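Local coordinates for probable glutathione S-transferase GSTU1 (Oryza sativa, PDB 1OYJ), which catalyses the conjugation of reduced glutathione to a wide range of hydrophobic electrophiles, as a tau-class glutathione transferase linked to herbicide detoxification, at residues R35-G40 with R54-L59; S43-R48 with V58-G63; L10-S15 with Y218-V223. All coordinates share one frame; numbering follows the deposited sequence.

Contact 1: R35-G40 with R54-L59; sequences REEDLG and RKIPVL. With GSH (glutathione), chain N.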
loop_
_atom_site.group_PDB
_atom_site.type_symbol
_atom_site.label_atom_id
_atom_site.label_comp_id
_atom_site.label_asym_id
_atom_site.label_seq_id
_atom_site.Cartn_x
_atom_site.Cartn_y
_atom_site.Cartn_z
ATOM N N ARG A 35 -23.655 -3.956 -4.950
ATOM C CA ARG A 35 -24.134 -5.257 -4.522
ATOM C C ARG A 35 -23.658 -5.567 -3.134
ATOM O O ARG A 35 -22.453 -5.572 -2.896
ATOM C CB ARG A 35 -23.664 -6.343 -5.475
ATOM C CG ARG A 35 -24.053 -6.090 -6.920
ATOM C CD ARG A 35 -23.973 -7.308 -7.772
ATOM N NE ARG A 35 -24.368 -7.046 -9.147
ATOM C CZ ARG A 35 -23.928 -7.735 -10.186
ATOM N NH1 ARG A 35 -24.305 -7.430 -11.414
ATOM N NH2 ARG A 35 -23.076 -8.725 -9.996
ATOM N N GLU A 36 -24.589 -5.776 -2.199
ATOM C CA GLU A 36 -24.275 -6.084 -0.822
ATOM C C GLU A 36 -23.795 -7.534 -0.647
ATOM O O GLU A 36 -24.546 -8.493 -0.901
ATOM C CB GLU A 36 -25.506 -5.864 0.056
ATOM C CG GLU A 36 -25.248 -6.081 1.537
ATOM C CD GLU A 36 -24.473 -4.913 2.180
ATOM O OE1 GLU A 36 -24.615 -3.801 1.731
ATOM O OE2 GLU A 36 -23.732 -5.146 3.133
ATOM N N GLU A 37 -22.620 -7.744 -0.114
ATOM C CA GLU A 37 -22.202 -9.114 0.115
ATOM C C GLU A 37 -22.378 -9.558 1.550
ATOM O O GLU A 37 -22.085 -8.821 2.433
ATOM C CB GLU A 37 -20.713 -9.269 -0.200
ATOM C CG GLU A 37 -20.386 -9.202 -1.677
ATOM C CD GLU A 37 -20.552 -10.558 -2.356
ATOM O OE1 GLU A 37 -20.528 -11.589 -1.645
ATOM O OE2 GLU A 37 -20.615 -10.577 -3.599
ATOM N N ASP A 38 -22.693 -10.838 1.763
ATOM C CA ASP A 38 -22.727 -11.396 3.110
ATOM C C ASP A 38 -21.366 -11.993 3.358
ATOM O O ASP A 38 -21.008 -13.084 2.825
ATOM C CB ASP A 38 -23.832 -12.492 3.207
ATOM C CG ASP A 38 -23.814 -13.266 4.539
ATOM O OD1 ASP A 38 -22.908 -13.062 5.387
ATOM O OD2 ASP A 38 -24.693 -14.147 4.786
ATOM N N LEU A 39 -20.571 -11.377 4.206
ATOM C CA LEU A 39 -19.187 -11.844 4.338
ATOM C C LEU A 39 -19.023 -13.250 4.939
ATOM O O LEU A 39 -17.957 -13.908 4.714
ATOM C CB LEU A 39 -18.328 -10.821 5.029
ATOM C CG LEU A 39 -18.190 -9.538 4.205
ATOM C CD1 LEU A 39 -17.253 -8.573 4.953
ATOM C CD2 LEU A 39 -17.604 -9.689 2.798
ATOM N N GLY A 40 -20.089 -13.730 5.591
ATOM C CA GLY A 40 -20.171 -15.069 6.136
ATOM C C GLY A 40 -20.666 -16.028 5.061
ATOM O O GLY A 40 -20.642 -17.255 5.243
ATOM N N ARG A 54 -10.120 -12.419 -1.333
ATOM C CA ARG A 54 -11.519 -12.743 -1.016
ATOM C C ARG A 54 -12.166 -11.732 -0.123
ATOM O O ARG A 54 -12.934 -12.085 0.759
ATOM C CB ARG A 54 -11.669 -14.151 -0.413
ATOM C CG ARG A 54 -11.031 -15.231 -1.351
ATOM C CD ARG A 54 -10.514 -16.441 -0.686
ATOM N NE ARG A 54 -9.226 -16.278 -0.005
ATOM C CZ ARG A 54 -9.079 -16.073 1.311
ATOM N NH1 ARG A 54 -10.140 -15.956 2.122
ATOM N NH2 ARG A 54 -7.855 -15.978 1.822
ATOM N N LYS A 55 -11.786 -10.484 -0.326
ATOM C CA LYS A 55 -12.276 -9.349 0.399
ATOM C C LYS A 55 -13.074 -8.314 -0.420
ATOM O O LYS A 55 -12.954 -8.235 -1.623
ATOM C CB LYS A 55 -11.088 -8.596 1.003
ATOM C CG LYS A 55 -10.530 -9.297 2.228
ATOM C CD LYS A 55 -9.243 -8.712 2.694
ATOM C CE LYS A 55 -8.729 -9.380 3.972
ATOM N NZ LYS A 55 -7.648 -8.495 4.516
ATOM N N ILE A 56 -13.914 -7.508 0.257
ATOM C CA ILE A 56 -14.522 -6.427 -0.478
ATOM C C ILE A 56 -13.737 -5.222 -0.051
ATOM O O ILE A 56 -13.079 -5.297 0.948
ATOM C CB ILE A 56 -16.073 -6.321 -0.216
ATOM C CG1 ILE A 56 -16.334 -6.173 1.266
ATOM C CG2 ILE A 56 -16.749 -7.563 -0.746
ATOM C CD1 ILE A 56 -15.929 -4.700 1.815
ATOM N N PRO A 57 -13.761 -4.107 -0.778
ATOM C CA PRO A 57 -14.468 -3.903 -2.012
ATOM C C PRO A 57 -13.781 -4.404 -3.250
ATOM O O PRO A 57 -12.569 -4.599 -3.338
ATOM C CB PRO A 57 -14.519 -2.373 -2.105
ATOM C CG PRO A 57 -13.243 -1.906 -1.455
ATOM C CD PRO A 57 -13.161 -2.859 -0.306
ATOM N N VAL A 58 -14.637 -4.704 -4.224
ATOM C CA VAL A 58 -14.193 -5.093 -5.508
ATOM C C VAL A 58 -14.949 -4.303 -6.472
ATOM O O VAL A 58 -16.225 -4.306 -6.472
ATOM C CB VAL A 58 -14.480 -6.659 -5.837
ATOM C CG1 VAL A 58 -13.986 -6.977 -7.273
ATOM C CG2 VAL A 58 -13.761 -7.506 -4.884
ATOM N N LEU A 59 -14.220 -3.688 -7.373
ATOM C CA LEU A 59 -14.841 -2.924 -8.415
ATOM C C LEU A 59 -14.742 -3.674 -9.698
ATOM O O LEU A 59 -13.659 -4.107 -10.027
ATOM C CB LEU A 59 -14.064 -1.651 -8.694
ATOM C CG LEU A 59 -14.755 -0.836 -9.808
ATOM C CD1 LEU A 59 -16.014 -0.255 -9.158
ATOM C CD2 LEU A 59 -13.924 0.321 -10.268
HETATM N N1 GSH N . -6.827 -3.848 2.060
HETATM C CA1 GSH N . -8.249 -3.767 1.972
HETATM C C1 GSH N . -8.858 -2.735 1.102
HETATM O O11 GSH N . -9.828 -2.793 0.376
HETATM O O12 GSH N . -8.283 -1.672 1.190
HETATM C CB1 GSH N . -9.130 -4.416 3.017
HETATM C CG1 GSH N . -10.630 -4.508 2.707
HETATM C CD1 GSH N . -11.315 -5.283 3.827
HETATM O OE1 GSH N . -10.753 -5.348 4.906
HETATM N N2 GSH N . -12.517 -5.822 3.617
HETATM C CA2 GSH N . -13.200 -6.568 4.645
HETATM C C2 GSH N . -13.375 -7.980 4.063
HETATM O O2 GSH N . -13.898 -8.047 2.970
HETATM C CB2 GSH N . -14.543 -5.882 4.897
HETATM S SG2 GSH N . -14.316 -4.288 5.778
HETATM N N3 GSH N . -12.802 -9.064 4.588
HETATM C CA3 GSH N . -13.745 -10.211 4.559
HETATM C C3 GSH N . -13.925 -11.174 5.732
HETATM O O31 GSH N . -14.002 -12.432 5.549
HETATM O O32 GSH N . -14.054 -10.728 6.861
#

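Contact 2: S43-R48 with V58-G63; sequences SDLLLR and VLLHAG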
loop_
_atom_site.group_PDB
_atom_site.type_symbol
_atom_site.label_atom_id
_atom_site.label_comp_id
_atom_site.label_asym_id
_atom_site.label_seq_id
_atom_site.Cartn_x
_atom_site.Cartn_y
_atom_site.Cartn_z
ATOM N N SER A 43 -20.280 -14.499 -2.153
ATOM C CA SER A 43 -20.803 -15.014 -3.418
ATOM C C SER A 43 -19.751 -15.627 -4.305
ATOM O O SER A 43 -18.544 -15.292 -4.269
ATOM C CB SER A 43 -21.476 -13.877 -4.190
ATOM O OG SER A 43 -20.510 -13.050 -4.753
ATOM N N ASP A 44 -20.172 -16.527 -5.166
ATOM C CA ASP A 44 -19.232 -17.076 -6.142
ATOM C C ASP A 44 -18.498 -15.924 -6.913
ATOM O O ASP A 44 -17.323 -15.995 -7.174
ATOM C CB ASP A 44 -19.986 -18.078 -7.053
ATOM C CG ASP A 44 -19.097 -18.714 -8.081
ATOM O OD1 ASP A 44 -17.971 -19.170 -7.751
ATOM O OD2 ASP A 44 -19.455 -18.829 -9.267
ATOM N N LEU A 45 -19.185 -14.843 -7.238
ATOM C CA LEU A 45 -18.592 -13.760 -8.034
ATOM C C LEU A 45 -17.474 -13.046 -7.222
ATOM O O LEU A 45 -16.395 -12.862 -7.684
ATOM C CB LEU A 45 -19.692 -12.805 -8.557
ATOM C CG LEU A 45 -19.235 -11.523 -9.258
ATOM C CD1 LEU A 45 -18.676 -11.811 -10.600
ATOM C CD2 LEU A 45 -20.359 -10.458 -9.318
ATOM N N LEU A 46 -17.715 -12.740 -5.957
ATOM C CA LEU A 46 -16.674 -12.161 -5.198
ATOM C C LEU A 46 -15.444 -13.120 -5.116
ATOM O O LEU A 46 -14.288 -12.742 -5.361
ATOM C CB LEU A 46 -17.213 -11.789 -3.820
ATOM C CG LEU A 46 -16.215 -11.506 -2.722
ATOM C CD1 LEU A 46 -15.410 -10.344 -3.044
ATOM C CD2 LEU A 46 -16.906 -11.329 -1.415
ATOM N N LEU A 47 -15.700 -14.385 -4.811
ATOM C CA LEU A 47 -14.604 -15.319 -4.668
ATOM C C LEU A 47 -13.824 -15.477 -5.946
ATOM O O LEU A 47 -12.577 -15.698 -5.886
ATOM C CB LEU A 47 -15.116 -16.671 -4.210
ATOM C CG LEU A 47 -15.687 -16.604 -2.806
ATOM C CD1 LEU A 47 -16.299 -17.991 -2.519
ATOM C CD2 LEU A 47 -14.659 -16.247 -1.812
ATOM N N ARG A 48 -14.509 -15.382 -7.085
ATOM C CA ARG A 48 -13.796 -15.422 -8.371
ATOM C C ARG A 48 -13.076 -14.181 -8.761
ATOM O O ARG A 48 -12.078 -14.275 -9.488
ATOM C CB ARG A 48 -14.733 -15.616 -9.566
ATOM C CG ARG A 48 -15.194 -17.035 -9.764
ATOM C CD ARG A 48 -16.029 -17.297 -11.085
ATOM N NE ARG A 48 -17.359 -16.657 -11.131
ATOM C CZ ARG A 48 -17.685 -15.606 -11.912
ATOM N NH1 ARG A 48 -16.773 -15.060 -12.733
ATOM N NH2 ARG A 48 -18.931 -15.117 -11.882
ATOM N N VAL A 58 -14.637 -4.704 -4.224
ATOM C CA VAL A 58 -14.193 -5.093 -5.508
ATOM C C VAL A 58 -14.949 -4.303 -6.472
ATOM O O VAL A 58 -16.225 -4.306 -6.472
ATOM C CB VAL A 58 -14.480 -6.659 -5.837
ATOM C CG1 VAL A 58 -13.986 -6.977 -7.273
ATOM C CG2 VAL A 58 -13.761 -7.506 -4.884
ATOM N N LEU A 59 -14.220 -3.688 -7.373
ATOM C CA LEU A 59 -14.841 -2.924 -8.415
ATOM C C LEU A 59 -14.742 -3.674 -9.698
ATOM O O LEU A 59 -13.659 -4.107 -10.027
ATOM C CB LEU A 59 -14.064 -1.651 -8.694
ATOM C CG LEU A 59 -14.755 -0.836 -9.808
ATOM C CD1 LEU A 59 -16.014 -0.255 -9.158
ATOM C CD2 LEU A 59 -13.924 0.321 -10.268
ATOM N N LEU A 60 -15.867 -3.889 -10.379
ATOM C CA LEU A 60 -15.851 -4.538 -11.678
ATOM C C LEU A 60 -16.198 -3.494 -12.734
ATOM O O LEU A 60 -17.275 -2.843 -12.698
ATOM C CB LEU A 60 -16.826 -5.736 -11.700
ATOM C CG LEU A 60 -16.311 -6.848 -10.769
ATOM C CD1 LEU A 60 -17.434 -7.438 -10.009
ATOM C CD2 LEU A 60 -15.606 -7.935 -11.494
ATOM N N HIS A 61 -15.303 -3.335 -13.680
ATOM C CA HIS A 61 -15.443 -2.378 -14.771
ATOM C C HIS A 61 -15.486 -3.230 -16.024
ATOM O O HIS A 61 -14.548 -3.969 -16.332
ATOM C CB HIS A 61 -14.282 -1.386 -14.761
ATOM C CG HIS A 61 -14.408 -0.265 -15.741
ATOM N ND1 HIS A 61 -13.313 0.429 -16.225
ATOM C CD2 HIS A 61 -15.493 0.251 -16.376
ATOM C CE1 HIS A 61 -13.717 1.322 -17.117
ATOM N NE2 HIS A 61 -15.034 1.231 -17.235
ATOM N N ALA A 62 -16.662 -3.224 -16.650
ATOM C CA ALA A 62 -16.997 -4.114 -17.751
ATOM C C ALA A 62 -16.561 -5.534 -17.445
ATOM O O ALA A 62 -15.969 -6.205 -18.298
ATOM C CB ALA A 62 -16.389 -3.663 -19.017
ATOM N N GLY A 63 -16.866 -6.018 -16.248
ATOM C CA GLY A 63 -16.525 -7.399 -15.907
ATOM C C GLY A 63 -15.075 -7.695 -15.467
ATOM O O GLY A 63 -14.767 -8.822 -15.085
#

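Contact 3: L10-S15 with Y218-V223; sequences LDFWVS and YDFVGV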
loop_
_atom_site.group_PDB
_atom_site.type_symbol
_atom_site.label_atom_id
_atom_site.label_comp_id
_atom_site.label_asym_id
_atom_site.label_seq_id
_atom_site.Cartn_x
_atom_site.Cartn_y
_atom_site.Cartn_z
ATOM N N LEU A 10 -18.817 -4.656 -5.451
ATOM C CA LEU A 10 -19.144 -5.668 -4.474
ATOM C C LEU A 10 -18.694 -5.057 -3.151
ATOM O O LEU A 10 -17.531 -4.676 -2.996
ATOM C CB LEU A 10 -18.420 -6.969 -4.747
ATOM C CG LEU A 10 -18.488 -7.472 -6.186
ATOM C CD1 LEU A 10 -17.894 -8.927 -6.315
ATOM C CD2 LEU A 10 -19.965 -7.534 -6.615
ATOM N N ASP A 11 -19.591 -4.964 -2.179
ATOM C CA ASP A 11 -19.241 -4.237 -0.964
ATOM C C ASP A 11 -20.018 -4.768 0.255
ATOM O O ASP A 11 -20.803 -5.763 0.161
ATOM C CB ASP A 11 -19.505 -2.790 -1.348
ATOM C CG ASP A 11 -18.740 -1.744 -0.524
ATOM O OD1 ASP A 11 -18.155 -2.054 0.543
ATOM O OD2 ASP A 11 -18.715 -0.563 -0.948
ATOM N N PHE A 12 -19.794 -4.172 1.405
ATOM C CA PHE A 12 -20.417 -4.525 2.658
ATOM C C PHE A 12 -20.775 -3.149 3.226
ATOM O O PHE A 12 -19.901 -2.233 3.250
ATOM C CB PHE A 12 -19.466 -5.307 3.548
ATOM C CG PHE A 12 -20.035 -5.599 4.900
ATOM C CD1 PHE A 12 -21.249 -6.205 5.002
ATOM C CD2 PHE A 12 -19.317 -5.382 6.044
ATOM C CE1 PHE A 12 -21.825 -6.524 6.251
ATOM C CE2 PHE A 12 -19.868 -5.722 7.308
ATOM C CZ PHE A 12 -21.146 -6.259 7.402
ATOM N N TRP A 13 -22.021 -2.932 3.632
ATOM C CA TRP A 13 -22.498 -1.544 3.963
ATOM C C TRP A 13 -21.606 -0.690 4.862
ATOM O O TRP A 13 -21.343 0.467 4.574
ATOM C CB TRP A 13 -23.965 -1.626 4.511
ATOM C CG TRP A 13 -24.065 -2.220 5.852
ATOM C CD1 TRP A 13 -24.154 -3.472 6.126
ATOM C CD2 TRP A 13 -24.054 -1.528 7.078
ATOM N NE1 TRP A 13 -24.120 -3.699 7.486
ATOM C CE2 TRP A 13 -24.115 -2.486 8.097
ATOM C CE3 TRP A 13 -24.007 -0.186 7.423
ATOM C CZ2 TRP A 13 -24.063 -2.161 9.442
ATOM C CZ3 TRP A 13 -24.004 0.147 8.743
ATOM C CH2 TRP A 13 -24.059 -0.810 9.734
ATOM N N VAL A 14 -21.165 -1.248 5.972
ATOM C CA VAL A 14 -20.398 -0.518 7.003
ATOM C C VAL A 14 -18.884 -0.429 6.692
ATOM O O VAL A 14 -18.133 0.221 7.415
ATOM C CB VAL A 14 -20.608 -1.211 8.367
ATOM C CG1 VAL A 14 -19.729 -2.502 8.438
ATOM C CG2 VAL A 14 -20.262 -0.278 9.537
ATOM N N SER A 15 -18.419 -1.085 5.612
ATOM C CA SER A 15 -16.980 -1.008 5.245
ATOM C C SER A 15 -16.436 0.379 4.899
ATOM O O SER A 15 -16.804 0.949 3.907
ATOM C CB SER A 15 -16.623 -1.906 4.052
ATOM O OG SER A 15 -15.255 -1.826 3.767
ATOM N N TYR A 218 -21.535 2.840 15.988
ATOM C CA TYR A 218 -21.293 2.438 17.385
ATOM C C TYR A 218 -22.068 1.188 17.721
ATOM O O TYR A 218 -21.614 0.384 18.525
ATOM C CB TYR A 218 -21.680 3.492 18.360
ATOM C CG TYR A 218 -21.295 3.220 19.832
ATOM C CD1 TYR A 218 -20.021 2.859 20.179
ATOM C CD2 TYR A 218 -22.227 3.337 20.842
ATOM C CE1 TYR A 218 -19.661 2.649 21.480
ATOM C CE2 TYR A 218 -21.866 3.104 22.173
ATOM C CZ TYR A 218 -20.586 2.767 22.457
ATOM O OH TYR A 218 -20.177 2.508 23.726
ATOM N N ASP A 219 -23.263 1.079 17.149
ATOM C CA ASP A 219 -24.109 -0.095 17.326
ATOM C C ASP A 219 -23.488 -1.311 16.663
ATOM O O ASP A 219 -23.420 -2.430 17.235
ATOM C CB ASP A 219 -25.461 0.239 16.746
ATOM C CG ASP A 219 -26.336 0.957 17.745
ATOM O OD1 ASP A 219 -26.034 0.964 18.988
ATOM O OD2 ASP A 219 -27.322 1.567 17.341
ATOM N N PHE A 220 -22.905 -1.119 15.504
ATOM C CA PHE A 220 -22.178 -2.236 14.863
ATOM C C PHE A 220 -20.943 -2.641 15.749
ATOM O O PHE A 220 -20.683 -3.837 15.928
ATOM C CB PHE A 220 -21.758 -1.851 13.487
ATOM C CG PHE A 220 -21.126 -2.916 12.742
ATOM C CD1 PHE A 220 -21.872 -3.928 12.208
ATOM C CD2 PHE A 220 -19.769 -2.907 12.526
ATOM C CE1 PHE A 220 -21.267 -4.986 11.539
ATOM C CE2 PHE A 220 -19.171 -3.908 11.824
ATOM C CZ PHE A 220 -19.947 -4.957 11.308
ATOM N N VAL A 221 -20.228 -1.668 16.312
ATOM C CA VAL A 221 -19.067 -1.986 17.113
ATOM C C VAL A 221 -19.556 -2.827 18.290
ATOM O O VAL A 221 -18.852 -3.694 18.817
ATOM C CB VAL A 221 -18.443 -0.743 17.607
ATOM C CG1 VAL A 221 -17.483 -1.015 18.709
ATOM C CG2 VAL A 221 -17.736 -0.091 16.454
ATOM N N GLY A 222 -20.753 -2.515 18.701
ATOM C CA GLY A 222 -21.407 -3.260 19.744
ATOM C C GLY A 222 -21.541 -4.716 19.351
ATOM O O GLY A 222 -21.229 -5.589 20.171
ATOM N N VAL A 223 -21.975 -5.021 18.130
ATOM C CA VAL A 223 -22.063 -6.423 17.775
ATOM C C VAL A 223 -20.657 -6.963 17.662
ATOM O O VAL A 223 -20.393 -8.056 18.150
ATOM C CB VAL A 223 -22.898 -6.780 16.501
ATOM C CG1 VAL A 223 -24.120 -5.900 16.376
ATOM C CG2 VAL A 223 -22.070 -6.734 15.240
#

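Contact 1: R35-G40 with R54-L59
Ile56 meets two side chains of 35-40 with two different branches. Its CG1 branch faces Leu39, with Leu39 CD2 to Ile56 CG1 at 4.0 Å, and the two chains run at a slant to each other. Its CG2 methyl turns to the aliphatic part of Glu37, where Glu37 CG lies 4.1 Å from Ile56 CG2. These two side chains lie side by side and point opposite ways. The first torsion of Ile56 (chi1 56°) sets CG1 between the backbone N and the carbonyl carbon. The second torsion, turned the same way, brings CD1 to glutathione, 3.6 Å from its CB2. Glu37 bends at CG (chi2 -85°), and its buried carboxylate finds a partner outside both segments, in Ser43.

The motif is that of the thioredoxin-like glutathione site. The peptide before Pro57 is cis, and the backbone of Ile56 binds the peptide part of glutathione in the manner of a short strand. Ile56 N donates to GSH O2 at 2.8 Å, with an N-H...O angle of 162°. GSH N2 returns a slightly more bent bond of 2.8 Å to Ile56 O. Together they fix the middle of the tripeptide against the loop.

Leu39 CD1 packs against the cysteinyl CB2 of glutathione at 3.8 Å. The extended chain of Lys55 lies alongside the cysteinyl-glycyl amide, and its CG comes 3.3 Å from GSH N3. With an alanine here the chain beyond CB is gone, and that amide would probably lose most of its aliphatic cover, though the backbone bonds of Ile56 would remain. Pro57 CD packs 3.4 Å from GSH O11, an oxygen of the gamma-glutamyl carboxylate. Lys42, Glu68 and Ser69 supply further hydrogen bonds to glutathione.

Contact 2: S43-R48 with V58-G63
Leu46 and Val58 make the closer of the two side-chain contacts here, with Leu46 CD1 to Val58 CG2 at 3.8 Å. The two side chains approach at an oblique angle. Leu46 sends CG away from its backbone N (chi1 164°), and its second torsion turns CD1 to Val58. Val58 offers CG2, the methyl beside its own backbone N. The second contact is wider. Leu45 CD2 and Leu60 CD1 are 4.3 Å apart. Val58 and Leu60 both point from strand 58-61 toward the helix, so two successive residues of helix 44-49 meet two alternate residues of the strand.

Leu10 of strand 7-11 lies in the next shell and touches both Leu45 and Leu46. Ile56 and Glu37 also pack on Leu46. Pro65 of strand 64-67 lies against Val58 and Leu60. The helix start is fixed by Ser43 at the N-cap. Leu46 N donates to Ser43 OG at 3.1 Å, with an N-H...O angle of 173°. Ser43 OG is in turn hydrogen-bonded to Glu37 OE2, which helps to position the cap. On the helix itself, Arg48 NE and Asp44 OD2 form a salt bridge of 3.5 Å, one turn apart.

This is helix-on-sheet packing within the thioredoxin-like N-terminal domain. No hydrogen bond joins the two segments. The interface is wholly aliphatic, so its direct hold comes from methyl packing, while polar bonds set the helix start.

Contact 3: L10-S15 with Y218-V223
Phe220 carries the whole contact from the helix side, and Val14 packs most closely against it. Val14 CG1 lies over one face of the Phe220 ring, 3.9 Å from its centroid and 21° off the ring normal, a CH-pi contact. Phe220 holds CG anti to its backbone N (chi1 -176°), which carries the ring out toward the turn. The buried Val14 and this ring face form the tight side.

Trp13 and Phe12, both partly exposed, form the looser side. The six-membered ring of Trp13 and the Phe220 ring make an offset edge-to-face pair, centroids 5.8 Å apart and planes at 81°. The edge of Trp13 is turned toward the face of Phe220. Phe220 CZ comes to the edge of the Phe12 ring, 4.1 Å from Phe12 CE2. Trp13 also makes a cation-pi contact with Lys216.

A type I turn from Phe12 to Ser15 presents these side chains. It leads from strand 7-11 to helix 16-28, and glutathione-binding Ser15 caps that helix. Phe12 leans on Leu39 and Ile56. The contact thus joins the N-terminal thioredoxin-like domain to helix 214-229 of the C-terminal helical part, whose Tyr218 and Val221 pack on helix 176-183.

Overall arrangement
Contacts 1 and 2 lie close together, their centres about 9 Å apart. They share Val58 and Leu59, and strand 58-61 runs through both. Contact 3 is centred about 12 Å from contact 1 and about 21 Å from contact 2. All three reach the one mixed sheet, where 10-15 bonds to both neighbours, Asp11 to Glu37 and Leu10 to Val58. Along the chain, contact 3 joins an early turn to the last helix and so spans the other two. Contacts 1 and 2 stay within the N-terminal domain, while contact 3 ties it to the helical part. Glutathione-binding Ile56 and Ser15 touch, so contacts 1 and 3 share the site and contact 2 packs behind it.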